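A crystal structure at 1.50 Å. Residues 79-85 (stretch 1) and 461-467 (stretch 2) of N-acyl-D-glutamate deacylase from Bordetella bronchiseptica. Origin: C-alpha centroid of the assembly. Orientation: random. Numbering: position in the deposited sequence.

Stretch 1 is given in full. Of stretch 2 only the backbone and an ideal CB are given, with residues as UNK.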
# COMPACT_ATOMS: atom_id res chain seq x y z
N LEU A 79 -7.95 8.58 9.41
CA LEU A 79 -7.09 8.28 8.26
C LEU A 79 -6.36 9.53 7.75
O LEU A 79 -6.06 9.64 6.57
CB LEU A 79 -7.93 7.68 7.12
CG LEU A 79 -8.16 6.16 7.12
CD1 LEU A 79 -6.86 5.47 6.73
CD2 LEU A 79 -8.63 5.68 8.48
N ARG A 80 -6.07 10.46 8.66
CA ARG A 80 -5.40 11.70 8.28
C ARG A 80 -4.03 11.49 7.66
O ARG A 80 -3.57 12.32 6.86
CB ARG A 80 -5.29 12.62 9.51
CG ARG A 80 -4.78 14.03 9.22
CD ARG A 80 -5.80 14.86 8.45
NE ARG A 80 -5.45 16.28 8.48
CZ ARG A 80 -6.27 17.26 8.11
NH1 ARG A 80 -7.50 16.98 7.69
NH2 ARG A 80 -5.88 18.52 8.19
N TRP A 81 -3.37 10.39 8.01
CA TRP A 81 -2.05 10.10 7.44
C TRP A 81 -2.16 9.84 5.94
O TRP A 81 -1.17 9.95 5.22
CB TRP A 81 -1.39 8.91 8.16
CG TRP A 81 -2.18 7.63 8.17
CD1 TRP A 81 -2.03 6.56 7.34
CD2 TRP A 81 -3.22 7.27 9.10
NE1 TRP A 81 -2.91 5.55 7.69
CE2 TRP A 81 -3.65 5.97 8.77
CE3 TRP A 81 -3.82 7.93 10.18
CZ2 TRP A 81 -4.66 5.31 9.47
CZ3 TRP A 81 -4.83 7.27 10.89
CH2 TRP A 81 -5.23 5.97 10.52
N LYS A 82 -3.37 9.50 5.48
CA LYS A 82 -3.61 9.24 4.07
C LYS A 82 -4.06 10.51 3.36
O LYS A 82 -3.47 10.94 2.37
CB LYS A 82 -4.71 8.19 3.87
CG LYS A 82 -4.43 6.82 4.48
CD LYS A 82 -3.27 6.11 3.81
CE LYS A 82 -3.29 4.64 4.20
NZ LYS A 82 -2.07 3.89 3.81
N THR A 83 -5.13 11.12 3.87
CA THR A 83 -5.67 12.32 3.24
C THR A 83 -4.69 13.48 3.16
O THR A 83 -4.68 14.21 2.16
CB THR A 83 -6.95 12.79 3.97
OG1 THR A 83 -6.62 13.21 5.29
CG2 THR A 83 -7.97 11.66 4.05
N SER A 84 -3.87 13.65 4.19
CA SER A 84 -2.91 14.75 4.22
C SER A 84 -1.81 14.64 3.17
O SER A 84 -1.08 15.60 2.93
CB SER A 84 -2.29 14.89 5.61
OG SER A 84 -1.48 13.78 5.94
N GLN A 85 -1.68 13.47 2.54
CA GLN A 85 -0.68 13.32 1.49
C GLN A 85 -1.35 13.06 0.13
O GLN A 85 -0.71 12.62 -0.82
CB GLN A 85 0.33 12.22 1.82
CG GLN A 85 -0.21 10.82 2.04
CD GLN A 85 0.90 9.81 2.28
OE1 GLN A 85 1.77 9.61 1.43
NE2 GLN A 85 0.88 9.17 3.45
N UNK A 461 -15.44 16.65 0.36
CA UNK A 461 -14.17 17.09 0.94
C UNK A 461 -13.79 16.28 2.17
O UNK A 461 -14.61 16.07 3.07
CB UNK A 461 -14.24 18.57 1.30
N UNK A 462 -12.54 15.82 2.21
CA UNK A 462 -12.04 15.09 3.37
C UNK A 462 -10.82 15.82 3.91
O UNK A 462 -10.40 15.59 5.04
CB UNK A 462 -11.70 13.64 3.01
N UNK A 463 -10.26 16.70 3.08
CA UNK A 463 -9.10 17.50 3.46
C UNK A 463 -9.22 18.85 2.77
O UNK A 463 -9.58 18.92 1.59
CB UNK A 463 -7.79 16.80 3.09
N UNK A 464 -8.89 19.95 3.47
CA UNK A 464 -8.39 20.04 4.85
C UNK A 464 -9.42 19.78 5.94
O UNK A 464 -9.06 19.42 7.06
CB UNK A 464 -7.79 21.43 5.07
N UNK A 465 -10.69 19.96 5.62
CA UNK A 465 -11.75 19.75 6.60
C UNK A 465 -12.50 18.45 6.37
O UNK A 465 -13.26 18.31 5.41
CB UNK A 465 -12.73 20.92 6.57
N UNK A 466 -12.30 17.46 7.26
CA UNK A 466 -13.00 16.18 7.09
C UNK A 466 -14.49 16.33 7.42
O UNK A 466 -14.88 17.25 8.13
CB UNK A 466 -12.37 15.10 7.98
N UNK A 467 -15.32 15.41 6.91
CA UNK A 467 -16.77 15.46 7.16
C UNK A 467 -17.10 15.31 8.64
O UNK A 467 -16.42 14.60 9.38
CB UNK A 467 -17.48 14.36 6.36

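Position 461 has extended backbone angles (phi/psi -68/132), and nothing of stretch 1 lies within 5.5 Å of its ideal CB. Stretch 1 therefore sets no requirement, and almost any side chain would fit. The residue is Glu461, whose OE2 accepts a hydrogen bond from the backbone N of residue 465 (2.9 Å, 155°), so it serves its own stretch.

At 462, CA-to-CB points sideways, but the ideal CB is 4.3 Å from Thr83 CG2. A methyl group at that range favours a compact aliphatic side chain; Val, Ile, Leu or Ala would all be reasonable. The residue is Val462, in the m rotamer, with CG2 3.9 Å from Thr83 CG2. Its backbone O is bound through a water: water 1 donates to Val462 O (2.6 Å), accepts from Arg80 NH1 (2.9 Å) and hydrogen-bonds Thr83 OG1 (2.7 Å), linking two side chains of stretch 1 to this carbonyl.

Position 463 has the closest CA approach between the stretches, 6.2 Å from its CA to Thr83 CA, and its CB points toward stretch 1. The ideal CB lies 4.2 Å from Thr83 O, 4.6 Å from Arg80 NH1 and 5.1 Å from Ser84 N. A carbonyl and a guanidinium could suit a polar side chain, while the flat guanidinium and nearby carbon atoms also suit a large planar or aliphatic one: Phe, Tyr, Leu, Met or Gln are all plausible. The residue is Phe463, chi1 t, with 73 Å² of its own surface covered by stretch 1. Its CE1 sits over one face of the Arg80 guanidinium, 3.4 Å from Arg80 NH2, and reaches 3.8 Å from Ser84 CA. The Ser84 hydroxyl is engaged within stretch 1, with OG donating to Arg80 O (2.7 Å).

At 464, CB points away and the ideal CB is 4.7 Å from Arg80 NH2, so the side chain is weakly constrained. The backbone is more telling: the preceding peptide is cis and phi is -73°, both of which favour proline. The residue is Pro464. Its carbonyl makes the direct hydrogen bond between the stretches, Arg80 NH1 to Pro464 O, 3.0 Å at 168°, with the oxygen near the guanidinium plane.

Position 465 points away, with no atom of stretch 1 near its ideal CB; many residues would serve, and Gln465 is found.

The CB of 466 points toward stretch 1, 5.2 Å from Arg80 NH1, leaving room for a small or medium side chain; phi of -72° permits proline. Pro466 places CD 3.9 Å from Arg80 NH1.

Position 467 is out of reach and unconstrained by stretch 1; its phi of -62° is compatible with the deposited Pro467.

Stretch 2, residues 461-467: EVFPQPP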
# COMPACT_ATOMS: atom_id res chain seq x y z
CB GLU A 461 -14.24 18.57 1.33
CG GLU A 461 -12.97 19.06 2.03
CD GLU A 461 -13.08 20.48 2.56
OE1 GLU A 461 -14.09 21.16 2.27
OE2 GLU A 461 -12.15 20.92 3.27
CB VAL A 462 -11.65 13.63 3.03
CG1 VAL A 462 -12.90 12.84 2.65
CG2 VAL A 462 -10.62 13.60 1.91
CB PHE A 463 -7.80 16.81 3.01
CG PHE A 463 -6.56 17.54 3.44
CD1 PHE A 463 -5.93 17.22 4.64
CD2 PHE A 463 -6.04 18.56 2.66
CE1 PHE A 463 -4.80 17.92 5.05
CE2 PHE A 463 -4.91 19.27 3.06
CZ PHE A 463 -4.28 18.94 4.26
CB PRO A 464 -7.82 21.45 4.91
CG PRO A 464 -8.76 22.21 4.03
CD PRO A 464 -8.91 21.28 2.84
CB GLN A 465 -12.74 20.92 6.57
CG GLN A 465 -13.91 20.75 7.52
CD GLN A 465 -13.47 20.60 8.96
OE1 GLN A 465 -13.93 19.71 9.68
NE2 GLN A 465 -12.57 21.48 9.40
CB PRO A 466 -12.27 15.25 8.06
CG PRO A 466 -11.81 16.18 9.13
CD PRO A 466 -11.33 17.39 8.36
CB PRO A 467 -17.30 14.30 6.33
CG PRO A 467 -16.17 13.32 6.35
CD PRO A 467 -14.97 14.22 6.12
O HOH W 1 -8.57 14.56 6.53
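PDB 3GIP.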